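Local atomic coordinates of type 3 secretion system regulator YopR (PDB entry 1Z21), a protein that may regulate assembly of the type III secretion injectisome, perhaps by controlling secretion or polymerisation of the needle subunit YscF, and takes part in virulence. Residues V12-Y17 with A26-L31; P34-L39 with L78-G83; S49-I54 with L93-E98; P57-V62 with E98-E103; R72-L77 with K102-L107. All coordinates share one frame; numbering follows the deposited sequence.

All five contacts hold together the helices of the YopR core domain. Contact 1 pairs helix 6-19 with helix 25-43, which runs on into contact 2 and there meets helix 71-82; the two touch through a salt bridge from Glu-29 OE1 to Arg-36 NH2. Contacts 3, 4 and 5 follow one another down helix 94-107, with centres 8 Å apart at each step. Contacts 3 and 4 set that helix against helix 52-66 and its approach, and contact 5 against helix 71-82. Glu-103 belongs to both contacts 4 and 5. Contacts 1 and 3, centres 27 Å apart, lie on opposite sides of the chain's centre.

Contact 1: V12-Y17 with A26-L31; sequences VLWQQY and AVLEVL
Leu-31 drives its two methyls onto the indole of Trp-14, and this is where helix 6-19 meets helix 25-43. CD1 of Leu-31 stands 3.6 Å from the centroid of the six-membered ring of Trp-14 and 13° off its normal, a CH-pi contact over the face. The other methyl, CD2, covers the pyrrole half, 3.5 Å from Trp-14 NE1, and backs onto Leu-13 CB at 3.6 Å, so the leucine fork is wedged between ring and neighbouring side chain. One turn along, Tyr-17 and Leu-28 repeat the theme more loosely: Leu-28 CD1 lies 4.3 Å from the centre of the tyrosine ring, over its face, while Leu-28 CB touches CE1 of Tyr-17 at 3.8 Å. With CG anti to the backbone N (chi1 173°), the tyrosine ring starts out on the side of Leu-28. On the outer flank the Leu-13 and Val-30 side chains cross at about a right angle, CD2 of Leu-13 lying 3.9 Å from Val-30 CG1. Val-27 CG1 presses on the carbonyl of Leu-13, 3.4 Å from O. The short helix segments run antiparallel at 154°, the pairing of an alpha-hairpin. Ile-76 also packs on the indole. Since no hydrogen bond crosses between the two segments, cohesion here rests on aliphatic and CH-pi contacts, and the indole N-H is met by Asp-67, outside both.

Contact 2: P34-L39 with L78-G83; sequences PVREAL and LQVLEG
The guanidinium of Arg-36 has Gly-83 CA over one face, with NE 3.5 Å from that CA, and the carbonyls of Gln-79 and Val-80 at its edge, both close to its plane. NE donates an almost straight bond to Val-80 O, 3.2 Å and 174°, arriving on a lone pair in the carbonyl plane. NH2 reaches Gln-79 O at 3.0 Å, bent to 142°, and lies above that carbonyl's plane. A turn at chi3 (-59°) swings NE toward these oxygens. From the flank of helix 25-43, the arginine thus binds two carbonyls in the last turn of helix 71-82, another helix of the five-helix core, and its charge would suit the negative end of the helix dipole. NH2 also forms a salt bridge with Glu-29, which takes a hydrogen bond from Gln-79 NE2 as well. Val-80 O accepts from Gly-83 N besides Arg-36 NE. Nearer the backbone of Arg-36, Val-80 CG1 rests on the arginine stem, 4.1 Å from Arg-36 CG, and more loosely on Leu-39 CD1.

Contact 3: S49-I54 with L93-E98; sequences SVVPAI and LPYLSE
Val-50 sets its CG1 methyl squarely on the ring of Tyr-95, 3.9 Å from the centroid and only 2° off the normal, a CH-pi contact over the middle of the face. That same methyl lies 3.5 Å from the backbone O of Tyr-95 and 3.9 Å from CG of Glu-98, whose side chain crosses the valine at about a right angle. Toward the outer part of the ring, Ser-49 O comes within 3.4 Å of Tyr-95 CE1. Tyr-95 CG stands anti to the backbone N (chi1 -165°), and the ring beyond it comes nearer the 49-54 segment. In the next shell, Asp-55 OD2 is hydrogen-bonded both to Tyr-95 OH and to the backbone N of Val-51, the N-cap residue of helix 52-66, thereby tying ring and helix start together; His-46 meets the ring edge-to-face. Ser-97 OG and N both bond to Leu-93 O, which secures the opening turn of helix 94-107. Here, then, the extended lead-in to one helix is laid across the first turns of another, joining two helices of the all-helical YopR core domain.

Contact 4: P57-V62 with E98-E103; sequences PELRSV and ELINKE
Leu-59 packs closest on the stem of Glu-103: its CD2 lies 3.7 Å from Glu-103 CG, with the side chains passing obliquely. The other methyl is looser, CD1 standing 4.1 Å from Leu-99 CB and 4.2 Å from Ile-100 CG1. In this buried part the segments 57-62 and 98-103 run at 83° to each other, their axes 10.7 Å apart at closest; Phe-43 closes on Leu-99 from helix 25-43, and Leu-77 on Glu-103 from helix 71-82. The more open side belongs to Arg-60, partly exposed, whose side chain crosses that of Glu-103 at about a right angle. Glu-103 bends at chi2 (60°), which places CD near Arg-60. NH1 donates to the syn lone pair of Glu-103 OE1 at 3.1 Å, and that oxygen sits at the guanidinium edge, close to its plane, while the two flat groups are 58° apart. Both OE1 and OE2 lie 3.5 Å from Arg-60 CD. A single hydrogen bond thus joins the ions, and the largely buried carboxylate would be expected to keep its negative charge because of the arginine.

Contact 5: R72-L77 with K102-L107; sequences RWEAIL and KELMIL
Leu-77, its CG anti to the carbonyl carbon (chi1 -77°), pushes its CD1 methyl into a hollow bounded by Glu-103, Leu-104 and Leu-107, touching Glu-103 CG at 3.7 Å and Leu-107 CD1 at 3.8 Å. The fit is returned from the other side: Leu-107 offers CD1 to a dip walled by Trp-73, Glu-74 and Leu-77, coming 4.1 Å from Trp-73 CB and 3.9 Å from Glu-74 CG, where the side chains of Glu-74 and Leu-107 pass alongside, pointing opposite ways. Leu-104 lies beside this, with CD2 4.0 Å from CB of Leu-77 and close to the backbone O of Glu-74. These interlocking bumps join helices 71-82 and 94-107, consecutive in the five-helix core; the segments 72-77 and 102-107 run antiparallel at 152°. At the Leu-107 end, OE2 of Glu-74 lies 3.1 Å from Leu-107 O without a hydrogen bond, since both are acceptors. Trp-73 turns the edge of its indole to Glu-103, CE3 lying 4.1 Å from OE2, while Trp-73 NE1 is bound by Asp-67 O and Phe-69 meets the ring edge-to-face.

Contact 1: V12-Y17 with A26-L31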
# COMPACT_ATOMS: atom_id res chain seq x y z
N VAL A 12 14.31 1.16 -8.99
CA VAL A 12 14.90 2.51 -9.10
C VAL A 12 14.13 3.51 -8.22
O VAL A 12 14.73 4.37 -7.57
CB VAL A 12 14.96 3.03 -10.56
CG1 VAL A 12 15.52 4.46 -10.60
CG2 VAL A 12 15.80 2.09 -11.42
N LEU A 13 12.81 3.38 -8.19
CA LEU A 13 11.98 4.22 -7.34
C LEU A 13 12.34 4.04 -5.88
O LEU A 13 12.50 5.01 -5.14
CB LEU A 13 10.49 3.92 -7.56
CG LEU A 13 9.85 4.57 -8.78
CD1 LEU A 13 8.55 3.87 -9.18
CD2 LEU A 13 9.59 6.03 -8.53
N TRP A 14 12.47 2.79 -5.44
CA TRP A 14 12.77 2.53 -4.04
C TRP A 14 14.16 3.05 -3.70
O TRP A 14 14.37 3.57 -2.60
CB TRP A 14 12.63 1.05 -3.70
CG TRP A 14 11.21 0.61 -3.44
CD1 TRP A 14 10.48 -0.29 -4.16
CD2 TRP A 14 10.35 1.04 -2.37
NE1 TRP A 14 9.23 -0.44 -3.61
CE2 TRP A 14 9.12 0.37 -2.52
CE3 TRP A 14 10.50 1.94 -1.30
CZ2 TRP A 14 8.05 0.55 -1.64
CZ3 TRP A 14 9.43 2.13 -0.42
CH2 TRP A 14 8.22 1.44 -0.60
N GLN A 15 15.09 2.93 -4.64
CA GLN A 15 16.45 3.45 -4.47
C GLN A 15 16.41 4.93 -4.16
O GLN A 15 17.06 5.38 -3.21
CB GLN A 15 17.30 3.21 -5.72
CG GLN A 15 17.81 1.79 -5.89
CD GLN A 15 18.33 1.52 -7.30
OE1 GLN A 15 18.71 2.46 -8.01
NE2 GLN A 15 18.34 0.25 -7.70
N GLN A 16 15.66 5.68 -4.97
CA GLN A 16 15.56 7.12 -4.79
C GLN A 16 14.79 7.48 -3.53
O GLN A 16 15.13 8.45 -2.86
CB GLN A 16 14.92 7.80 -6.01
CG GLN A 16 15.83 7.93 -7.22
CD GLN A 16 17.14 8.65 -6.93
OE1 GLN A 16 17.13 9.82 -6.52
NE2 GLN A 16 18.26 7.95 -7.13
N TYR A 17 13.78 6.69 -3.19
CA TYR A 17 13.02 6.97 -1.98
C TYR A 17 13.91 6.85 -0.74
O TYR A 17 13.96 7.78 0.07
CB TYR A 17 11.81 6.05 -1.83
CG TYR A 17 11.12 6.24 -0.51
CD1 TYR A 17 10.37 7.37 -0.26
CD2 TYR A 17 11.25 5.29 0.50
CE1 TYR A 17 9.75 7.56 0.98
CE2 TYR A 17 10.64 5.47 1.73
CZ TYR A 17 9.90 6.61 1.96
OH TYR A 17 9.30 6.78 3.17
N ALA A 26 6.86 12.48 -2.91
CA ALA A 26 6.45 12.47 -4.31
C ALA A 26 6.90 11.16 -4.94
O ALA A 26 6.16 10.56 -5.71
CB ALA A 26 7.03 13.66 -5.05
N VAL A 27 8.08 10.68 -4.56
CA VAL A 27 8.59 9.42 -5.06
C VAL A 27 7.73 8.29 -4.50
O VAL A 27 7.35 7.37 -5.21
CB VAL A 27 10.07 9.22 -4.69
CG1 VAL A 27 10.54 7.84 -5.11
CG2 VAL A 27 10.93 10.30 -5.36
N LEU A 28 7.43 8.37 -3.21
CA LEU A 28 6.59 7.35 -2.58
C LEU A 28 5.18 7.34 -3.18
O LEU A 28 4.57 6.28 -3.31
CB LEU A 28 6.56 7.57 -1.07
CG LEU A 28 5.90 6.47 -0.24
CD1 LEU A 28 6.58 5.13 -0.43
CD2 LEU A 28 5.93 6.88 1.22
N GLU A 29 4.66 8.49 -3.57
CA GLU A 29 3.35 8.56 -4.22
C GLU A 29 3.37 7.85 -5.58
O GLU A 29 2.44 7.11 -5.93
CB GLU A 29 2.90 10.02 -4.36
CG GLU A 29 1.67 10.24 -5.21
CD GLU A 29 0.43 9.57 -4.66
OE1 GLU A 29 0.41 9.22 -3.45
OE2 GLU A 29 -0.53 9.40 -5.43
N VAL A 30 4.43 8.04 -6.36
CA VAL A 30 4.57 7.24 -7.58
C VAL A 30 4.55 5.73 -7.27
O VAL A 30 3.82 4.95 -7.91
CB VAL A 30 5.87 7.61 -8.37
CG1 VAL A 30 5.96 6.78 -9.63
CG2 VAL A 30 5.88 9.09 -8.72
N LEU A 31 5.32 5.31 -6.27
CA LEU A 31 5.34 3.91 -5.84
C LEU A 31 3.95 3.41 -5.44
O LEU A 31 3.57 2.28 -5.77
CB LEU A 31 6.31 3.73 -4.68
CG LEU A 31 7.79 3.57 -5.08
CD1 LEU A 31 8.75 3.85 -3.91
CD2 LEU A 31 8.04 2.20 -5.63

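Contact 2: P34-L39 with L78-G83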
# COMPACT_ATOMS: atom_id res chain seq x y z
N PRO A 34 0.08 2.51 -8.39
CA PRO A 34 -0.53 1.26 -8.87
C PRO A 34 -1.12 0.42 -7.73
O PRO A 34 -2.07 -0.33 -7.97
CB PRO A 34 0.64 0.53 -9.55
CG PRO A 34 1.85 1.09 -8.93
CD PRO A 34 1.53 2.52 -8.66
N VAL A 35 -0.58 0.55 -6.52
CA VAL A 35 -1.06 -0.25 -5.40
C VAL A 35 -2.42 0.25 -4.97
O VAL A 35 -3.33 -0.55 -4.74
CB VAL A 35 -0.09 -0.23 -4.22
CG1 VAL A 35 -0.54 -1.20 -3.14
CG2 VAL A 35 1.33 -0.58 -4.70
N ARG A 36 -2.56 1.57 -4.85
CA ARG A 36 -3.83 2.20 -4.56
C ARG A 36 -4.86 1.82 -5.61
O ARG A 36 -5.98 1.43 -5.27
CB ARG A 36 -3.68 3.72 -4.49
CG ARG A 36 -4.95 4.44 -4.05
CD ARG A 36 -4.87 5.94 -4.07
NE ARG A 36 -3.80 6.45 -3.21
CZ ARG A 36 -2.70 7.08 -3.63
NH1 ARG A 36 -2.48 7.28 -4.93
NH2 ARG A 36 -1.82 7.51 -2.74
N GLU A 37 -4.50 1.92 -6.89
CA GLU A 37 -5.42 1.54 -7.97
C GLU A 37 -5.91 0.09 -7.82
O GLU A 37 -7.10 -0.18 -7.97
CB GLU A 37 -4.77 1.75 -9.34
CG GLU A 37 -4.60 3.23 -9.67
CD GLU A 37 -3.75 3.53 -10.89
OE1 GLU A 37 -2.97 2.66 -11.36
OE2 GLU A 37 -3.85 4.67 -11.38
N ALA A 38 -5.00 -0.82 -7.51
CA ALA A 38 -5.36 -2.23 -7.36
C ALA A 38 -6.25 -2.45 -6.14
O ALA A 38 -7.17 -3.27 -6.17
CB ALA A 38 -4.11 -3.08 -7.28
N LEU A 39 -5.99 -1.72 -5.06
CA LEU A 39 -6.77 -1.86 -3.83
C LEU A 39 -8.15 -1.24 -4.00
O LEU A 39 -9.14 -1.78 -3.51
CB LEU A 39 -6.04 -1.21 -2.65
CG LEU A 39 -4.85 -2.01 -2.10
CD1 LEU A 39 -4.07 -1.18 -1.10
CD2 LEU A 39 -5.28 -3.32 -1.44
N LEU A 78 0.66 3.55 4.23
CA LEU A 78 0.50 4.92 4.70
C LEU A 78 0.31 5.87 3.52
O LEU A 78 -0.56 6.73 3.55
CB LEU A 78 1.69 5.33 5.58
CG LEU A 78 1.67 4.62 6.94
CD1 LEU A 78 2.97 4.74 7.69
CD2 LEU A 78 0.54 5.14 7.80
N GLN A 79 1.08 5.69 2.46
CA GLN A 79 0.95 6.57 1.30
C GLN A 79 -0.36 6.36 0.55
O GLN A 79 -0.98 7.31 0.11
CB GLN A 79 2.16 6.45 0.38
CG GLN A 79 2.15 7.47 -0.78
CD GLN A 79 2.25 8.91 -0.30
OE1 GLN A 79 2.88 9.20 0.72
NE2 GLN A 79 1.63 9.83 -1.06
N VAL A 80 -0.81 5.12 0.43
CA VAL A 80 -2.12 4.82 -0.14
C VAL A 80 -3.21 5.62 0.59
O VAL A 80 -4.07 6.25 -0.04
CB VAL A 80 -2.43 3.29 -0.11
CG1 VAL A 80 -3.89 3.02 -0.40
CG2 VAL A 80 -1.56 2.54 -1.12
N LEU A 81 -3.18 5.59 1.92
CA LEU A 81 -4.16 6.33 2.73
C LEU A 81 -4.19 7.82 2.38
O LEU A 81 -5.26 8.41 2.35
CB LEU A 81 -3.87 6.16 4.22
CG LEU A 81 -4.46 4.93 4.91
CD1 LEU A 81 -3.86 4.77 6.27
CD2 LEU A 81 -5.98 5.02 5.02
N GLU A 82 -3.03 8.42 2.14
CA GLU A 82 -2.96 9.84 1.77
C GLU A 82 -3.77 10.21 0.52
O GLU A 82 -4.24 11.34 0.40
CB GLU A 82 -1.51 10.30 1.57
CG GLU A 82 -0.70 10.49 2.83
CD GLU A 82 -1.23 11.59 3.74
OE1 GLU A 82 -2.26 12.21 3.41
OE2 GLU A 82 -0.62 11.85 4.79
N GLY A 83 -3.91 9.26 -0.41
CA GLY A 83 -4.68 9.46 -1.62
C GLY A 83 -6.11 8.94 -1.61
O GLY A 83 -6.76 8.93 -2.65

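Contact 3: S49-I54 with L93-E98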
# COMPACT_ATOMS: atom_id res chain seq x y z
N SER A 49 -18.96 -2.85 7.20
CA SER A 49 -17.91 -3.29 8.12
C SER A 49 -16.91 -4.21 7.46
O SER A 49 -17.26 -5.11 6.69
CB SER A 49 -18.53 -4.01 9.32
OG SER A 49 -19.52 -3.21 9.92
N VAL A 50 -15.64 -4.00 7.79
CA VAL A 50 -14.57 -4.84 7.31
C VAL A 50 -14.68 -6.24 7.90
O VAL A 50 -15.28 -6.44 8.95
CB VAL A 50 -13.18 -4.26 7.62
CG1 VAL A 50 -13.02 -2.88 6.97
CG2 VAL A 50 -12.91 -4.21 9.13
N VAL A 51 -14.12 -7.20 7.18
CA VAL A 51 -14.16 -8.60 7.56
C VAL A 51 -12.72 -9.08 7.60
O VAL A 51 -12.21 -9.58 6.60
CB VAL A 51 -14.94 -9.45 6.53
CG1 VAL A 51 -15.13 -10.87 7.04
CG2 VAL A 51 -16.26 -8.81 6.19
N PRO A 52 -12.04 -8.90 8.73
CA PRO A 52 -10.59 -9.15 8.81
C PRO A 52 -10.10 -10.49 8.24
O PRO A 52 -9.12 -10.51 7.50
CB PRO A 52 -10.32 -9.09 10.31
CG PRO A 52 -11.34 -8.17 10.83
CD PRO A 52 -12.58 -8.41 10.01
N ALA A 53 -10.75 -11.59 8.58
CA ALA A 53 -10.27 -12.91 8.17
C ALA A 53 -10.28 -13.11 6.65
O ALA A 53 -9.53 -13.93 6.13
CB ALA A 53 -11.06 -14.02 8.87
N ILE A 54 -11.12 -12.34 5.96
CA ILE A 54 -11.27 -12.39 4.52
C ILE A 54 -10.47 -11.28 3.83
O ILE A 54 -9.73 -11.53 2.88
CB ILE A 54 -12.76 -12.25 4.17
CG1 ILE A 54 -13.56 -13.42 4.77
CG2 ILE A 54 -12.97 -12.13 2.67
CD1 ILE A 54 -13.23 -14.76 4.19
N LEU A 93 -12.88 6.45 1.10
CA LEU A 93 -13.56 5.22 1.52
C LEU A 93 -13.09 4.74 2.89
O LEU A 93 -11.93 4.33 3.05
CB LEU A 93 -13.33 4.13 0.50
CG LEU A 93 -14.00 2.79 0.80
CD1 LEU A 93 -15.47 2.85 0.42
CD2 LEU A 93 -13.30 1.66 0.10
N PRO A 94 -13.98 4.74 3.88
CA PRO A 94 -13.61 4.32 5.23
C PRO A 94 -13.35 2.82 5.32
O PRO A 94 -12.66 2.39 6.24
CB PRO A 94 -14.82 4.72 6.08
CG PRO A 94 -15.96 4.82 5.13
CD PRO A 94 -15.40 5.13 3.79
N TYR A 95 -13.88 2.05 4.38
CA TYR A 95 -13.68 0.62 4.36
C TYR A 95 -12.22 0.28 4.13
O TYR A 95 -11.63 -0.44 4.93
CB TYR A 95 -14.53 -0.03 3.27
CG TYR A 95 -14.68 -1.52 3.40
CD1 TYR A 95 -15.82 -2.07 3.96
CD2 TYR A 95 -13.68 -2.39 2.94
CE1 TYR A 95 -15.98 -3.44 4.08
CE2 TYR A 95 -13.83 -3.77 3.05
CZ TYR A 95 -14.98 -4.28 3.63
OH TYR A 95 -15.16 -5.64 3.75
N LEU A 96 -11.64 0.81 3.06
CA LEU A 96 -10.24 0.53 2.72
C LEU A 96 -9.32 1.17 3.76
O LEU A 96 -8.31 0.59 4.16
CB LEU A 96 -9.89 1.01 1.31
CG LEU A 96 -8.45 0.79 0.82
CD1 LEU A 96 -7.99 -0.67 0.97
CD2 LEU A 96 -8.28 1.23 -0.63
N SER A 97 -9.68 2.36 4.21
CA SER A 97 -8.91 3.04 5.23
C SER A 97 -8.84 2.22 6.51
O SER A 97 -7.80 2.13 7.14
CB SER A 97 -9.52 4.42 5.50
OG SER A 97 -9.42 5.20 4.33
N GLU A 98 -9.96 1.60 6.87
CA GLU A 98 -10.04 0.80 8.10
C GLU A 98 -9.23 -0.49 7.95
O GLU A 98 -8.53 -0.89 8.87
CB GLU A 98 -11.49 0.46 8.45
CG GLU A 98 -11.65 -0.47 9.65
CD GLU A 98 -11.07 0.09 10.94
OE1 GLU A 98 -10.77 1.30 11.00
OE2 GLU A 98 -10.93 -0.69 11.91

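Contact 4: P57-V62 with E98-E103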
# COMPACT_ATOMS: atom_id res chain seq x y z
N PRO A 57 -6.05 -11.02 4.24
CA PRO A 57 -5.35 -11.85 3.26
C PRO A 57 -5.42 -11.31 1.84
O PRO A 57 -4.42 -11.37 1.13
CB PRO A 57 -6.06 -13.20 3.37
CG PRO A 57 -6.49 -13.25 4.76
CD PRO A 57 -6.94 -11.84 5.09
N GLU A 58 -6.58 -10.79 1.43
CA GLU A 58 -6.72 -10.21 0.10
C GLU A 58 -5.83 -8.97 -0.03
O GLU A 58 -5.12 -8.80 -1.02
CB GLU A 58 -8.18 -9.83 -0.17
CG GLU A 58 -9.06 -11.05 -0.42
CD GLU A 58 -10.54 -10.71 -0.55
OE1 GLU A 58 -10.92 -9.52 -0.47
OE2 GLU A 58 -11.34 -11.67 -0.73
N LEU A 59 -5.87 -8.11 0.98
CA LEU A 59 -5.05 -6.89 1.00
C LEU A 59 -3.57 -7.22 0.92
O LEU A 59 -2.83 -6.60 0.15
CB LEU A 59 -5.35 -6.06 2.25
CG LEU A 59 -4.50 -4.80 2.46
CD1 LEU A 59 -5.37 -3.62 2.88
CD2 LEU A 59 -3.42 -5.05 3.49
N ARG A 60 -3.13 -8.22 1.69
CA ARG A 60 -1.71 -8.61 1.67
C ARG A 60 -1.32 -9.21 0.32
O ARG A 60 -0.22 -8.99 -0.15
CB ARG A 60 -1.40 -9.56 2.82
CG ARG A 60 -1.68 -8.93 4.17
CD ARG A 60 -1.13 -9.69 5.34
NE ARG A 60 -1.94 -10.87 5.65
CZ ARG A 60 -2.76 -11.00 6.69
NH1 ARG A 60 -2.96 -10.02 7.57
NH2 ARG A 60 -3.40 -12.14 6.86
N SER A 61 -2.26 -9.91 -0.32
CA SER A 61 -2.03 -10.48 -1.64
C SER A 61 -1.76 -9.40 -2.68
O SER A 61 -0.86 -9.55 -3.52
CB SER A 61 -3.23 -11.32 -2.07
OG SER A 61 -3.01 -11.81 -3.36
N VAL A 62 -2.52 -8.32 -2.62
CA VAL A 62 -2.29 -7.14 -3.46
C VAL A 62 -0.92 -6.52 -3.17
O VAL A 62 -0.16 -6.24 -4.09
CB VAL A 62 -3.40 -6.08 -3.30
CG1 VAL A 62 -3.08 -4.85 -4.16
CG2 VAL A 62 -4.77 -6.65 -3.70
N GLU A 98 -9.96 1.60 6.87
CA GLU A 98 -10.04 0.80 8.10
C GLU A 98 -9.23 -0.49 7.95
O GLU A 98 -8.53 -0.89 8.87
CB GLU A 98 -11.49 0.46 8.45
CG GLU A 98 -11.65 -0.47 9.65
CD GLU A 98 -11.07 0.09 10.94
OE1 GLU A 98 -10.77 1.30 11.00
OE2 GLU A 98 -10.93 -0.69 11.91
N LEU A 99 -9.35 -1.12 6.79
CA LEU A 99 -8.55 -2.29 6.44
C LEU A 99 -7.06 -2.01 6.58
O LEU A 99 -6.32 -2.82 7.13
CB LEU A 99 -8.81 -2.67 4.98
CG LEU A 99 -9.24 -4.08 4.64
CD1 LEU A 99 -10.32 -4.56 5.60
CD2 LEU A 99 -9.73 -4.05 3.20
N ILE A 100 -6.63 -0.87 6.04
CA ILE A 100 -5.24 -0.49 6.06
C ILE A 100 -4.76 -0.34 7.48
O ILE A 100 -3.70 -0.83 7.86
CB ILE A 100 -5.02 0.81 5.26
CG1 ILE A 100 -5.13 0.50 3.77
CG2 ILE A 100 -3.66 1.43 5.60
CD1 ILE A 100 -5.06 1.74 2.88
N ASN A 101 -5.57 0.33 8.29
CA ASN A 101 -5.19 0.54 9.66
C ASN A 101 -5.10 -0.77 10.46
O ASN A 101 -4.24 -0.89 11.31
CB ASN A 101 -6.10 1.60 10.28
CG ASN A 101 -5.81 3.01 9.70
OD1 ASN A 101 -4.66 3.49 9.71
ND2 ASN A 101 -6.84 3.66 9.17
N LYS A 102 -5.93 -1.76 10.15
CA LYS A 102 -5.84 -3.07 10.80
C LYS A 102 -4.55 -3.80 10.42
O LYS A 102 -3.89 -4.39 11.26
CB LYS A 102 -7.07 -3.93 10.50
CG LYS A 102 -8.32 -3.41 11.16
CD LYS A 102 -9.36 -4.45 11.28
CE LYS A 102 -10.63 -3.88 11.89
NZ LYS A 102 -10.47 -3.61 13.33
N GLU A 103 -4.17 -3.74 9.14
CA GLU A 103 -2.88 -4.30 8.71
C GLU A 103 -1.69 -3.57 9.33
O GLU A 103 -0.72 -4.20 9.71
CB GLU A 103 -2.75 -4.31 7.18
CG GLU A 103 -1.44 -4.90 6.65
CD GLU A 103 -1.19 -6.36 7.05
OE1 GLU A 103 -2.16 -7.08 7.38
OE2 GLU A 103 -0.02 -6.79 7.01

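Contact 5: R72-L77 with K102-L107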
# COMPACT_ATOMS: atom_id res chain seq x y z
N ARG A 72 8.61 -1.91 3.39
CA ARG A 72 8.00 -1.33 2.18
C ARG A 72 6.48 -1.32 2.26
O ARG A 72 5.82 -0.37 1.83
CB ARG A 72 8.45 -2.05 0.91
CG ARG A 72 9.88 -1.75 0.58
CD ARG A 72 10.45 -2.49 -0.60
NE ARG A 72 11.88 -2.24 -0.66
CZ ARG A 72 12.65 -2.51 -1.69
NH1 ARG A 72 12.15 -3.05 -2.78
NH2 ARG A 72 13.94 -2.23 -1.63
N TRP A 73 5.92 -2.40 2.82
CA TRP A 73 4.47 -2.47 2.99
C TRP A 73 3.93 -1.32 3.85
O TRP A 73 2.91 -0.74 3.53
CB TRP A 73 4.07 -3.81 3.62
CG TRP A 73 4.08 -4.98 2.66
CD1 TRP A 73 4.68 -5.04 1.45
CD2 TRP A 73 3.46 -6.25 2.87
NE1 TRP A 73 4.47 -6.27 0.88
CE2 TRP A 73 3.71 -7.03 1.73
CE3 TRP A 73 2.69 -6.80 3.90
CZ2 TRP A 73 3.25 -8.34 1.59
CZ3 TRP A 73 2.24 -8.10 3.76
CH2 TRP A 73 2.51 -8.85 2.63
N GLU A 74 4.64 -1.00 4.93
CA GLU A 74 4.22 0.05 5.85
C GLU A 74 4.21 1.41 5.17
O GLU A 74 3.26 2.15 5.28
CB GLU A 74 5.14 0.09 7.07
CG GLU A 74 4.96 -1.12 7.99
CD GLU A 74 6.09 -1.28 8.99
OE1 GLU A 74 7.10 -0.56 8.89
OE2 GLU A 74 5.95 -2.14 9.87
N ALA A 75 5.27 1.72 4.42
CA ALA A 75 5.34 2.98 3.68
C ALA A 75 4.27 3.08 2.62
O ALA A 75 3.62 4.11 2.47
CB ALA A 75 6.72 3.13 3.05
N ILE A 76 4.10 2.01 1.85
CA ILE A 76 3.08 1.96 0.82
C ILE A 76 1.68 2.15 1.41
O ILE A 76 0.92 2.97 0.92
CB ILE A 76 3.17 0.64 0.00
CG1 ILE A 76 4.45 0.64 -0.86
CG2 ILE A 76 1.92 0.43 -0.85
CD1 ILE A 76 4.44 1.59 -2.06
N LEU A 77 1.36 1.43 2.47
CA LEU A 77 0.04 1.50 3.10
C LEU A 77 -0.29 2.92 3.56
O LEU A 77 -1.37 3.42 3.28
CB LEU A 77 -0.07 0.50 4.28
CG LEU A 77 -0.26 -0.97 3.88
CD1 LEU A 77 -0.08 -1.88 5.10
CD2 LEU A 77 -1.61 -1.18 3.24
N LYS A 102 -5.93 -1.76 10.15
CA LYS A 102 -5.84 -3.07 10.80
C LYS A 102 -4.55 -3.80 10.42
O LYS A 102 -3.89 -4.39 11.26
CB LYS A 102 -7.07 -3.93 10.50
CG LYS A 102 -8.32 -3.41 11.16
CD LYS A 102 -9.36 -4.45 11.28
CE LYS A 102 -10.63 -3.88 11.89
NZ LYS A 102 -10.47 -3.61 13.33
N GLU A 103 -4.17 -3.74 9.14
CA GLU A 103 -2.88 -4.30 8.71
C GLU A 103 -1.69 -3.57 9.33
O GLU A 103 -0.72 -4.20 9.71
CB GLU A 103 -2.75 -4.31 7.18
CG GLU A 103 -1.44 -4.90 6.65
CD GLU A 103 -1.19 -6.36 7.05
OE1 GLU A 103 -2.16 -7.08 7.38
OE2 GLU A 103 -0.02 -6.79 7.01
N LEU A 104 -1.76 -2.24 9.44
CA LEU A 104 -0.67 -1.50 10.04
C LEU A 104 -0.49 -1.92 11.51
O LEU A 104 0.63 -2.01 11.98
CB LEU A 104 -0.86 0.02 9.91
CG LEU A 104 -0.60 0.55 8.50
CD1 LEU A 104 -1.08 1.97 8.38
CD2 LEU A 104 0.87 0.50 8.15
N MET A 105 -1.59 -2.22 12.19
CA MET A 105 -1.52 -2.66 13.59
C MET A 105 -0.81 -4.00 13.67
O MET A 105 -0.04 -4.22 14.60
CB MET A 105 -2.92 -2.72 14.20
CG MET A 105 -2.99 -3.23 15.64
SD MET A 105 -2.31 -2.04 16.77
CE MET A 105 -3.73 -1.01 17.08
N ILE A 106 -1.04 -4.87 12.70
CA ILE A 106 -0.36 -6.16 12.63
C ILE A 106 1.13 -6.01 12.33
O ILE A 106 1.96 -6.73 12.88
CB ILE A 106 -1.06 -7.07 11.59
CG1 ILE A 106 -2.44 -7.47 12.10
CG2 ILE A 106 -0.23 -8.33 11.28
CD1 ILE A 106 -3.36 -8.02 11.01
N LEU A 107 1.48 -5.07 11.45
CA LEU A 107 2.86 -4.87 11.03
C LEU A 107 3.70 -4.18 12.11
O LEU A 107 4.93 -4.12 12.01
CB LEU A 107 2.89 -4.05 9.74
CG LEU A 107 2.36 -4.78 8.50
CD1 LEU A 107 2.24 -3.83 7.31
CD2 LEU A 107 3.26 -5.96 8.14